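Local coordinates for putative exported protein (Bacteroides fragilis, PDB 4RAA) that is of unknown function but folds as a six-bladed beta-propeller and is probably exported from the bacterial cell, at residues A[102-107]-A[125-130]; A[187-190]-A[195-198]; A[231-236]-A[242-247]; A[300-305]-A[354-359]. One frame throughout, in Å; residues are numbered along the deposited sequence.

The four contacts follow one another along the chain, each closing before the next opens, and none touches another. Contact 1 joins alternate strands, 100-105 and 121-126, in one blade-like sheet, with strand 110-115 between them. Contact 2 is the hairpin 189-192/195-200, the closest of the four to the centre of the chain, about 18 Å from contact 1 between centres. Contact 3 joins helices 230-237 and 245-250, which follow strand 213-222 and precede strand 254-261 of a different sheet. Contact 4, about 33 Å from contact 1 centre to centre and on the opposite side of the chain's centre, packs a loop on strand 354-360. Together they sample blades, an inter-blade connection and what is probably the ring closure.

Contact 1 (A[102-107]-A[125-130]). With PO4 (phosphate ion), chain B.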
# COMPACT_ATOMS: atom_id res chain seq x y z
N ALA A 102 7.15 -5.59 9.31
CA ALA A 102 7.15 -5.31 7.87
C ALA A 102 8.36 -5.96 7.22
O ALA A 102 9.49 -5.53 7.47
CB ALA A 102 7.18 -3.81 7.63
N ALA A 103 8.13 -6.99 6.40
CA ALA A 103 9.19 -7.69 5.67
C ALA A 103 9.22 -7.21 4.21
O ALA A 103 8.16 -7.01 3.59
CB ALA A 103 8.97 -9.18 5.74
N ILE A 104 10.44 -7.05 3.67
CA ILE A 104 10.71 -6.58 2.30
C ILE A 104 11.07 -7.75 1.38
O ILE A 104 12.13 -8.36 1.54
CB ILE A 104 11.86 -5.54 2.27
CG1 ILE A 104 11.49 -4.31 3.11
CG2 ILE A 104 12.19 -5.11 0.83
CD1 ILE A 104 12.61 -3.31 3.29
N ASP A 105 10.20 -8.00 0.39
CA ASP A 105 10.39 -9.03 -0.61
C ASP A 105 10.96 -8.37 -1.88
O ASP A 105 10.21 -7.74 -2.63
CB ASP A 105 9.05 -9.73 -0.89
CG ASP A 105 9.16 -10.93 -1.84
OD1 ASP A 105 10.26 -11.29 -2.29
OD2 ASP A 105 8.11 -11.53 -2.13
N ILE A 106 12.28 -8.51 -2.10
CA ILE A 106 12.96 -7.97 -3.31
C ILE A 106 12.67 -8.73 -4.61
O ILE A 106 12.94 -8.22 -5.70
CB ILE A 106 14.50 -7.81 -3.14
CG1 ILE A 106 15.21 -9.14 -2.80
CG2 ILE A 106 14.78 -6.74 -2.11
CD1 ILE A 106 16.73 -9.10 -2.90
N ALA A 107 12.15 -9.95 -4.51
CA ALA A 107 11.82 -10.75 -5.69
C ALA A 107 10.53 -10.26 -6.33
O ALA A 107 10.47 -10.15 -7.55
CB ALA A 107 11.70 -12.22 -5.32
N ARG A 125 1.94 -3.85 0.35
CA ARG A 125 2.09 -2.71 -0.55
C ARG A 125 3.29 -2.93 -1.45
O ARG A 125 4.14 -3.76 -1.13
CB ARG A 125 2.36 -1.44 0.24
CG ARG A 125 1.26 -1.06 1.21
CD ARG A 125 1.62 0.24 1.90
NE ARG A 125 1.77 1.35 0.96
CZ ARG A 125 2.35 2.52 1.21
NH1 ARG A 125 2.88 2.78 2.41
NH2 ARG A 125 2.43 3.43 0.25
N ARG A 126 3.38 -2.17 -2.54
CA ARG A 126 4.53 -2.26 -3.44
C ARG A 126 5.66 -1.40 -2.91
O ARG A 126 5.41 -0.35 -2.29
CB ARG A 126 4.19 -1.80 -4.84
CG ARG A 126 3.18 -2.68 -5.52
CD ARG A 126 2.79 -2.13 -6.87
NE ARG A 126 2.16 -0.82 -6.80
CZ ARG A 126 1.72 -0.13 -7.85
NH1 ARG A 126 1.82 -0.61 -9.09
NH2 ARG A 126 1.16 1.07 -7.65
N LEU A 127 6.89 -1.84 -3.16
CA LEU A 127 8.07 -1.07 -2.81
C LEU A 127 8.00 0.19 -3.65
O LEU A 127 7.67 0.11 -4.83
CB LEU A 127 9.37 -1.79 -3.18
CG LEU A 127 9.81 -3.07 -2.48
CD1 LEU A 127 11.09 -3.55 -3.15
CD2 LEU A 127 10.03 -2.88 -0.98
N PRO A 128 8.30 1.34 -3.04
CA PRO A 128 8.26 2.60 -3.79
C PRO A 128 9.36 2.77 -4.86
O PRO A 128 9.19 3.57 -5.79
CB PRO A 128 8.41 3.65 -2.68
CG PRO A 128 9.20 2.96 -1.62
CD PRO A 128 8.79 1.54 -1.65
N PHE A 129 10.45 2.02 -4.72
CA PHE A 129 11.63 2.09 -5.61
C PHE A 129 12.54 0.88 -5.34
O PHE A 129 12.24 0.07 -4.47
CB PHE A 129 12.37 3.43 -5.38
CG PHE A 129 12.42 3.87 -3.93
CD1 PHE A 129 13.24 3.21 -3.01
CD2 PHE A 129 11.65 4.95 -3.49
CE1 PHE A 129 13.29 3.61 -1.68
CE2 PHE A 129 11.70 5.37 -2.16
CZ PHE A 129 12.52 4.68 -1.25
N SER A 130 13.66 0.77 -6.07
CA SER A 130 14.61 -0.33 -5.84
C SER A 130 15.32 -0.15 -4.49
O SER A 130 16.06 0.82 -4.30
CB SER A 130 15.63 -0.42 -6.97
OG SER A 130 16.53 -1.51 -6.75
P PO4 B . 1.60 1.58 -2.94
O1 PO4 B . 3.05 1.23 -3.17
O2 PO4 B . 0.86 1.64 -4.26
O3 PO4 B . 0.94 0.54 -2.06
O4 PO4 B . 1.54 2.91 -2.23
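A single pair of side chains, Ile104 and Leu127, spans these segments, while the second one also carries two arginines that hold a phosphate ion. The CA atoms of Ile104 and Leu127 are 8.0 Å apart, too far for backbone pairing, because strand 110-115 runs between them in the sheet. Methyl CG2 of Ile104 meets CD2 of Leu127 at 3.6 Å, the two side chains crossing at about a right angle. Branched aliphatic residues suit this largely apolar place, where Trp144 of strand 142-145 touches both. The strand carrying Ile104 ends at Asp105, whose OD1 accepts from Ala107 N at 3.2 Å, an Asx turn where the chain leaves the strand. OD1 also takes the backbone N of Leu88, and OD2 accepts from Ile87 N and Gln108 NE2, so the short acid is well supplied with donors.

Arg125 meets the phosphate edge-on: NE gives a bond to O3 at 3.2 Å and NH2 a nearly straight one to O4 at 2.7 Å, with a bend at chi3 (61°) turning the guanidinium to the ion. Arg126 NH2 adds a weak bond to O2 at 3.5 Å, while its NH1 forms a salt bridge with Asp167 of the second subunit. Arg125 NE and Arg126 N of that subunit bind the same ion, probably taken from the crystallisation liquor, whose charge would offset the gathered arginines. The arrangement is that of alternate strands in an antiparallel propeller blade, its edge strand facing a subunit interface with an anion site.

Contact 2 (A[187-190]-A[195-198])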
# COMPACT_ATOMS: atom_id res chain seq x y z
N GLN A 187 22.37 -5.54 4.75
CA GLN A 187 21.79 -4.71 5.82
C GLN A 187 22.90 -3.73 6.27
O GLN A 187 23.86 -4.14 6.93
CB GLN A 187 21.33 -5.63 6.98
CG GLN A 187 20.57 -4.98 8.13
CD GLN A 187 19.12 -4.67 7.81
OE1 GLN A 187 18.50 -5.33 6.97
NE2 GLN A 187 18.57 -3.67 8.50
N MSE A 188 22.76 -2.45 5.94
CA MSE A 188 23.76 -1.39 6.27
C MSE A 188 23.11 -0.21 6.98
O MSE A 188 23.55 0.94 6.85
CB MSE A 188 24.59 -1.03 5.02
CG MSE A 188 24.00 -0.06 3.98
SE MSE A 188 22.24 -0.62 3.32
CE MSE A 188 22.85 -1.91 1.97
N ILE A 189 22.07 -0.53 7.74
CA ILE A 189 21.32 0.43 8.54
C ILE A 189 20.98 -0.30 9.84
O ILE A 189 20.56 -1.48 9.79
CB ILE A 189 19.99 0.83 7.88
CG1 ILE A 189 20.15 1.12 6.38
CG2 ILE A 189 19.41 2.06 8.57
CD1 ILE A 189 18.86 1.50 5.70
N TYR A 190 21.17 0.37 10.98
CA TYR A 190 20.86 -0.20 12.30
C TYR A 190 20.50 0.85 13.35
O TYR A 190 20.68 2.06 13.15
CB TYR A 190 22.02 -1.10 12.79
CG TYR A 190 23.34 -0.40 13.05
CD1 TYR A 190 23.55 0.32 14.23
CD2 TYR A 190 24.41 -0.49 12.13
CE1 TYR A 190 24.76 0.95 14.49
CE2 TYR A 190 25.63 0.14 12.39
CZ TYR A 190 25.79 0.86 13.58
OH TYR A 190 26.96 1.51 13.89
N ASN A 195 18.18 6.14 18.08
CA ASN A 195 18.93 6.63 16.92
C ASN A 195 19.21 5.56 15.87
O ASN A 195 19.52 4.40 16.20
CB ASN A 195 20.26 7.27 17.35
CG ASN A 195 20.07 8.55 18.12
OD1 ASN A 195 20.51 8.66 19.26
ND2 ASN A 195 19.39 9.53 17.51
N VAL A 196 19.12 5.99 14.61
CA VAL A 196 19.34 5.15 13.45
C VAL A 196 20.66 5.57 12.82
O VAL A 196 20.92 6.75 12.62
CB VAL A 196 18.18 5.29 12.44
CG1 VAL A 196 18.28 4.21 11.36
CG2 VAL A 196 16.85 5.18 13.17
N PHE A 197 21.50 4.58 12.50
CA PHE A 197 22.81 4.81 11.91
C PHE A 197 22.89 4.11 10.56
O PHE A 197 22.15 3.17 10.31
CB PHE A 197 23.89 4.30 12.86
CG PHE A 197 23.90 5.00 14.17
CD1 PHE A 197 23.00 4.64 15.18
CD2 PHE A 197 24.78 6.05 14.42
CE1 PHE A 197 22.99 5.30 16.40
CE2 PHE A 197 24.78 6.72 15.64
CZ PHE A 197 23.88 6.34 16.63
N ALA A 198 23.79 4.60 9.71
CA ALA A 198 23.97 4.05 8.35
C ALA A 198 25.41 4.20 7.86
O ALA A 198 26.17 5.02 8.39
CB ALA A 198 23.00 4.72 7.38
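One face of the Tyr190 ring is covered near its rim by CB of Phe197, a CH-pi contact 4.2 Å from the ring centroid, while Tyr190 O lies at the edge of the Phe197 ring, near its plane. The aromatic planes are nearly parallel, at 23°, but the rings are slid apart and barely overlap, their centroids 5.9 Å from each other. With chi1 at 64°, the CG of Tyr190 lies between the backbone N and the carbonyl carbon, and this turns the ring across to Phe197. Large aromatics suit this face because Ile206 of the next strand packs against both, and the phenol OH is hydrogen-bonded to Glu261.

The backbones underneath form a hydrogen-bonded antiparallel pair: Tyr190 N to Phe197 O at 3.0 Å, and Phe197 N to Tyr190 O at 2.7 Å. Ile189 and Ala198 follow as a non-hydrogen-bonded pair on the other face. There CG2 of Ile189 touches CG1 of Val196 at 3.7 Å, and Phe159 and Leu143 of the neighbouring blade close over these aliphatics; alanine leaves room for Phe159. The chemistry implies a hairpin fixed by two backbone bonds, with apolar groups filling both faces and one phenol hydrogen-bonded to Glu261.

Contact 3 (A[231-236]-A[242-247]); sequences DFLNKT and SNYLYD
The chi1 of Thr236, 58°, sets OG1 between its backbone N and carbonyl carbon, 3.5 Å from Tyr244 CB and pointing toward Phe232 O; the same value in Tyr244 places its ring where Leu233 can meet a face. The threonine hydroxyl turns back into its own helix and donates to Phe232 O at 2.7 Å. That carbonyl also receives Thr236 N, the two donors arriving from opposite faces of its plane, so the hydroxyl is satisfied without a partner in the second helix. A beta-branched threonine suits the spot because its other branch, CG2, is left to pack: it lies 3.6 Å from Asp247 OD2 in van der Waals contact, the two side chains sliding past each other in opposite directions.

On one flank, CD2 of Leu233 rests 4.2 Å from Tyr244 CD1, over a face of the ring. Phe177 meets the same tyrosine, whose OH bonds to Tyr181 O, so an aromatic with a polar tip fits a buried position. On the other flank the Phe232 ring has CG2 of Thr236 over one face and presents its edge to Asp247 O, with CZ at 3.9 Å. Asn243 OD1 accepts Leu245 N at 3.1 Å, a capping bond at the turn into the second helix. The whole is a pair of short helices joined by a short loop, carrying the chain from one propeller sheet to the next.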
# COMPACT_ATOMS: atom_id res chain seq x y z
N ASP A 231 39.05 6.43 -8.10
CA ASP A 231 39.75 6.09 -9.35
C ASP A 231 39.95 4.59 -9.54
O ASP A 231 39.79 4.08 -10.66
CB ASP A 231 41.11 6.81 -9.45
CG ASP A 231 40.97 8.32 -9.60
OD1 ASP A 231 39.84 8.83 -9.54
OD2 ASP A 231 42.00 9.00 -9.77
N PHE A 232 40.33 3.90 -8.46
CA PHE A 232 40.49 2.44 -8.50
C PHE A 232 39.18 1.74 -8.88
O PHE A 232 39.20 0.78 -9.67
CB PHE A 232 41.00 1.90 -7.16
CG PHE A 232 41.20 0.41 -7.15
CD1 PHE A 232 40.14 -0.45 -6.80
CD2 PHE A 232 42.43 -0.14 -7.51
CE1 PHE A 232 40.32 -1.83 -6.80
CE2 PHE A 232 42.62 -1.52 -7.50
CZ PHE A 232 41.56 -2.36 -7.15
N LEU A 233 38.06 2.21 -8.31
CA LEU A 233 36.72 1.67 -8.59
C LEU A 233 36.32 1.87 -10.06
O LEU A 233 35.96 0.90 -10.73
CB LEU A 233 35.66 2.28 -7.66
CG LEU A 233 35.73 1.91 -6.17
CD1 LEU A 233 34.82 2.80 -5.35
CD2 LEU A 233 35.38 0.45 -5.94
N ASN A 234 36.40 3.11 -10.55
CA ASN A 234 36.06 3.41 -11.96
C ASN A 234 36.91 2.69 -13.02
O ASN A 234 36.37 2.32 -14.07
CB ASN A 234 36.10 4.93 -12.22
CG ASN A 234 34.94 5.66 -11.57
OD1 ASN A 234 33.79 5.25 -11.70
ND2 ASN A 234 35.24 6.77 -10.91
N LYS A 235 38.20 2.51 -12.75
CA LYS A 235 39.10 1.80 -13.67
C LYS A 235 38.75 0.31 -13.75
O LYS A 235 38.61 -0.24 -14.84
CB LYS A 235 40.59 2.02 -13.29
CG LYS A 235 41.64 1.22 -14.07
CD LYS A 235 41.52 1.36 -15.59
CE LYS A 235 42.41 0.39 -16.36
NZ LYS A 235 43.85 0.69 -16.21
N THR A 236 38.59 -0.33 -12.58
CA THR A 236 38.24 -1.76 -12.50
C THR A 236 36.76 -2.09 -12.76
O THR A 236 36.40 -3.27 -12.79
CB THR A 236 38.66 -2.35 -11.13
OG1 THR A 236 38.02 -1.63 -10.07
CG2 THR A 236 40.17 -2.27 -10.96
N SER A 242 31.02 -2.84 -15.42
CA SER A 242 31.55 -4.20 -15.11
C SER A 242 31.73 -4.48 -13.62
O SER A 242 31.84 -3.54 -12.82
CB SER A 242 32.89 -4.40 -15.80
OG SER A 242 32.76 -4.20 -17.19
N ASN A 243 31.79 -5.76 -13.28
CA ASN A 243 31.96 -6.19 -11.89
C ASN A 243 33.42 -6.10 -11.42
O ASN A 243 34.25 -6.95 -11.72
CB ASN A 243 31.41 -7.61 -11.66
CG ASN A 243 31.24 -7.97 -10.18
OD1 ASN A 243 31.50 -7.17 -9.27
ND2 ASN A 243 30.79 -9.19 -9.93
N TYR A 244 33.70 -5.02 -10.71
CA TYR A 244 34.99 -4.74 -10.03
C TYR A 244 35.36 -5.68 -8.88
O TYR A 244 36.53 -5.72 -8.50
CB TYR A 244 34.98 -3.31 -9.45
CG TYR A 244 33.85 -3.05 -8.45
CD1 TYR A 244 34.00 -3.34 -7.08
CD2 TYR A 244 32.62 -2.52 -8.88
CE1 TYR A 244 32.96 -3.11 -6.18
CE2 TYR A 244 31.58 -2.29 -7.99
CZ TYR A 244 31.75 -2.58 -6.64
OH TYR A 244 30.72 -2.34 -5.77
N LEU A 245 34.37 -6.35 -8.29
CA LEU A 245 34.57 -7.24 -7.12
C LEU A 245 35.76 -8.21 -7.20
O LEU A 245 36.40 -8.46 -6.18
CB LEU A 245 33.29 -8.03 -6.82
CG LEU A 245 33.24 -8.96 -5.59
CD1 LEU A 245 33.48 -8.17 -4.30
CD2 LEU A 245 31.91 -9.69 -5.54
N TYR A 246 36.04 -8.74 -8.40
CA TYR A 246 37.19 -9.66 -8.58
C TYR A 246 38.49 -8.90 -8.41
O TYR A 246 39.34 -9.34 -7.64
CB TYR A 246 37.21 -10.39 -9.94
CG TYR A 246 38.47 -11.25 -10.13
CD1 TYR A 246 38.64 -12.48 -9.46
CD2 TYR A 246 39.52 -10.82 -10.98
CE1 TYR A 246 39.79 -13.24 -9.63
CE2 TYR A 246 40.67 -11.59 -11.16
CZ TYR A 246 40.80 -12.79 -10.48
OH TYR A 246 41.93 -13.55 -10.66
N ASP A 247 38.63 -7.79 -9.14
CA ASP A 247 39.84 -6.94 -9.04
C ASP A 247 40.04 -6.36 -7.65
O ASP A 247 41.17 -6.23 -7.19
CB ASP A 247 39.83 -5.81 -10.08
CG ASP A 247 40.15 -6.29 -11.49
OD1 ASP A 247 40.73 -7.38 -11.69
OD2 ASP A 247 39.86 -5.52 -12.43

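Contact 4 (A[300-305]-A[354-359]); sequences LKVGEL and ILLFVR
The loop 300-305 leaves helix 293-299 through a Schellman motif, in which Lys301 takes positive phi, and passes the extended strand 354-359 with Val302 and Leu356 the nearest residues, their CA atoms 8.7 Å apart. At that spacing only side chains bridge the gap. Methyl CD2 of Leu356 is the meeting point: it lies 4.4 Å from Val302 CG1 and 4.2 Å from Leu305 CD1. A chi1 of 163° sets CG of Leu356 anti to its backbone N, and the chain of Leu305 crosses it at about a right angle. Leucine suits both places, its forked apolar end supplying methyls to a buried contact.

Strand 354-360 lies between 25-31 and 316-321, so a strand from near the chain's end completes a sheet with one from near its start. This pairing of N- and C-terminal strands is consistent with the velcro closure that shuts many beta-propellers. Loop 300-305 covers the face of the sheet that bears Leu356 and Val358. Phe29 touches Leu356 and Ala319 touches Leu305 from the flanking strands, while Leu340 of helix 338-345 packs on Val302.

Gly303 lies between Val302 and Glu304 in a classic gamma turn, at phi 67° and psi -76°, a conformation easily reached without a side chain; the bond from Glu304 N to Val302 O, 2.8 Å, is weak. At the far end of the strand, Arg359 reaches out to a salt bridge with Glu26.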
# COMPACT_ATOMS: atom_id res chain seq x y z
N LEU A 300 38.67 -18.67 20.96
CA LEU A 300 37.40 -18.87 21.69
C LEU A 300 36.93 -20.33 21.74
O LEU A 300 35.92 -20.62 22.40
CB LEU A 300 36.29 -18.00 21.08
CG LEU A 300 36.55 -16.50 21.00
CD1 LEU A 300 35.42 -15.82 20.26
CD2 LEU A 300 36.73 -15.90 22.39
N LYS A 301 37.64 -21.24 21.06
CA LYS A 301 37.35 -22.68 21.02
C LYS A 301 35.96 -22.99 20.44
O LYS A 301 35.15 -23.68 21.07
CB LYS A 301 37.56 -23.34 22.41
CG LYS A 301 38.99 -23.29 22.93
CD LYS A 301 39.11 -24.07 24.24
CE LYS A 301 40.56 -24.37 24.61
NZ LYS A 301 41.34 -23.13 24.88
N VAL A 302 35.71 -22.45 19.23
CA VAL A 302 34.43 -22.62 18.49
C VAL A 302 34.55 -23.16 17.04
O VAL A 302 33.59 -23.06 16.27
CB VAL A 302 33.57 -21.32 18.53
CG1 VAL A 302 33.36 -20.86 19.96
CG2 VAL A 302 34.19 -20.21 17.70
N GLY A 303 35.72 -23.70 16.67
CA GLY A 303 35.93 -24.35 15.37
C GLY A 303 35.88 -23.52 14.09
O GLY A 303 36.93 -23.30 13.47
N GLU A 304 34.67 -23.15 13.67
CA GLU A 304 34.38 -22.33 12.47
C GLU A 304 33.50 -21.16 12.83
O GLU A 304 32.55 -21.32 13.58
CB GLU A 304 33.56 -23.09 11.42
CG GLU A 304 34.33 -23.89 10.39
CD GLU A 304 33.41 -24.43 9.29
OE1 GLU A 304 32.16 -24.39 9.44
OE2 GLU A 304 33.94 -24.91 8.27
N LEU A 305 33.79 -20.01 12.23
CA LEU A 305 33.00 -18.80 12.42
C LEU A 305 32.96 -18.15 11.03
O LEU A 305 33.77 -17.29 10.70
CB LEU A 305 33.64 -17.94 13.52
CG LEU A 305 32.66 -17.08 14.31
CD1 LEU A 305 33.38 -16.47 15.50
CD2 LEU A 305 32.00 -16.01 13.45
N ILE A 354 23.80 -23.83 16.09
CA ILE A 354 23.96 -23.45 17.49
C ILE A 354 24.46 -22.01 17.43
O ILE A 354 25.52 -21.74 16.84
CB ILE A 354 25.00 -24.32 18.25
CG1 ILE A 354 24.52 -25.79 18.29
CG2 ILE A 354 25.23 -23.75 19.66
CD1 ILE A 354 25.48 -26.76 18.96
N LEU A 355 23.70 -21.09 18.03
CA LEU A 355 24.08 -19.66 18.03
C LEU A 355 25.11 -19.37 19.11
O LEU A 355 25.02 -19.89 20.23
CB LEU A 355 22.87 -18.75 18.27
CG LEU A 355 21.69 -18.90 17.31
CD1 LEU A 355 20.63 -17.87 17.66
CD2 LEU A 355 22.13 -18.77 15.86
N LEU A 356 26.09 -18.56 18.74
CA LEU A 356 27.12 -18.04 19.63
C LEU A 356 26.69 -16.62 19.96
O LEU A 356 26.54 -15.79 19.06
CB LEU A 356 28.50 -18.02 18.95
CG LEU A 356 29.62 -17.16 19.55
CD1 LEU A 356 29.85 -17.43 21.03
CD2 LEU A 356 30.90 -17.36 18.76
N PHE A 357 26.50 -16.36 21.25
CA PHE A 357 26.23 -15.02 21.76
C PHE A 357 27.54 -14.59 22.39
O PHE A 357 28.04 -15.27 23.30
CB PHE A 357 25.09 -15.04 22.77
CG PHE A 357 23.75 -15.29 22.15
CD1 PHE A 357 23.31 -16.59 21.94
CD2 PHE A 357 22.92 -14.24 21.78
CE1 PHE A 357 22.07 -16.83 21.36
CE2 PHE A 357 21.68 -14.48 21.20
CZ PHE A 357 21.26 -15.78 20.99
N VAL A 358 28.11 -13.48 21.90
CA VAL A 358 29.41 -12.96 22.36
C VAL A 358 29.44 -11.43 22.43
O VAL A 358 28.85 -10.76 21.60
CB VAL A 358 30.56 -13.47 21.44
CG1 VAL A 358 30.35 -13.08 19.98
CG2 VAL A 358 31.93 -13.01 21.93
N ARG A 359 30.11 -10.90 23.45
CA ARG A 359 30.28 -9.44 23.63
C ARG A 359 31.49 -9.15 24.51
O ARG A 359 32.07 -10.06 25.09
CB ARG A 359 29.02 -8.82 24.25
CG ARG A 359 28.66 -9.33 25.64
CD ARG A 359 27.37 -8.73 26.19
NE ARG A 359 27.10 -9.21 27.55
CZ ARG A 359 26.07 -8.84 28.32
NH1 ARG A 359 25.15 -7.96 27.89
NH2 ARG A 359 25.94 -9.36 29.54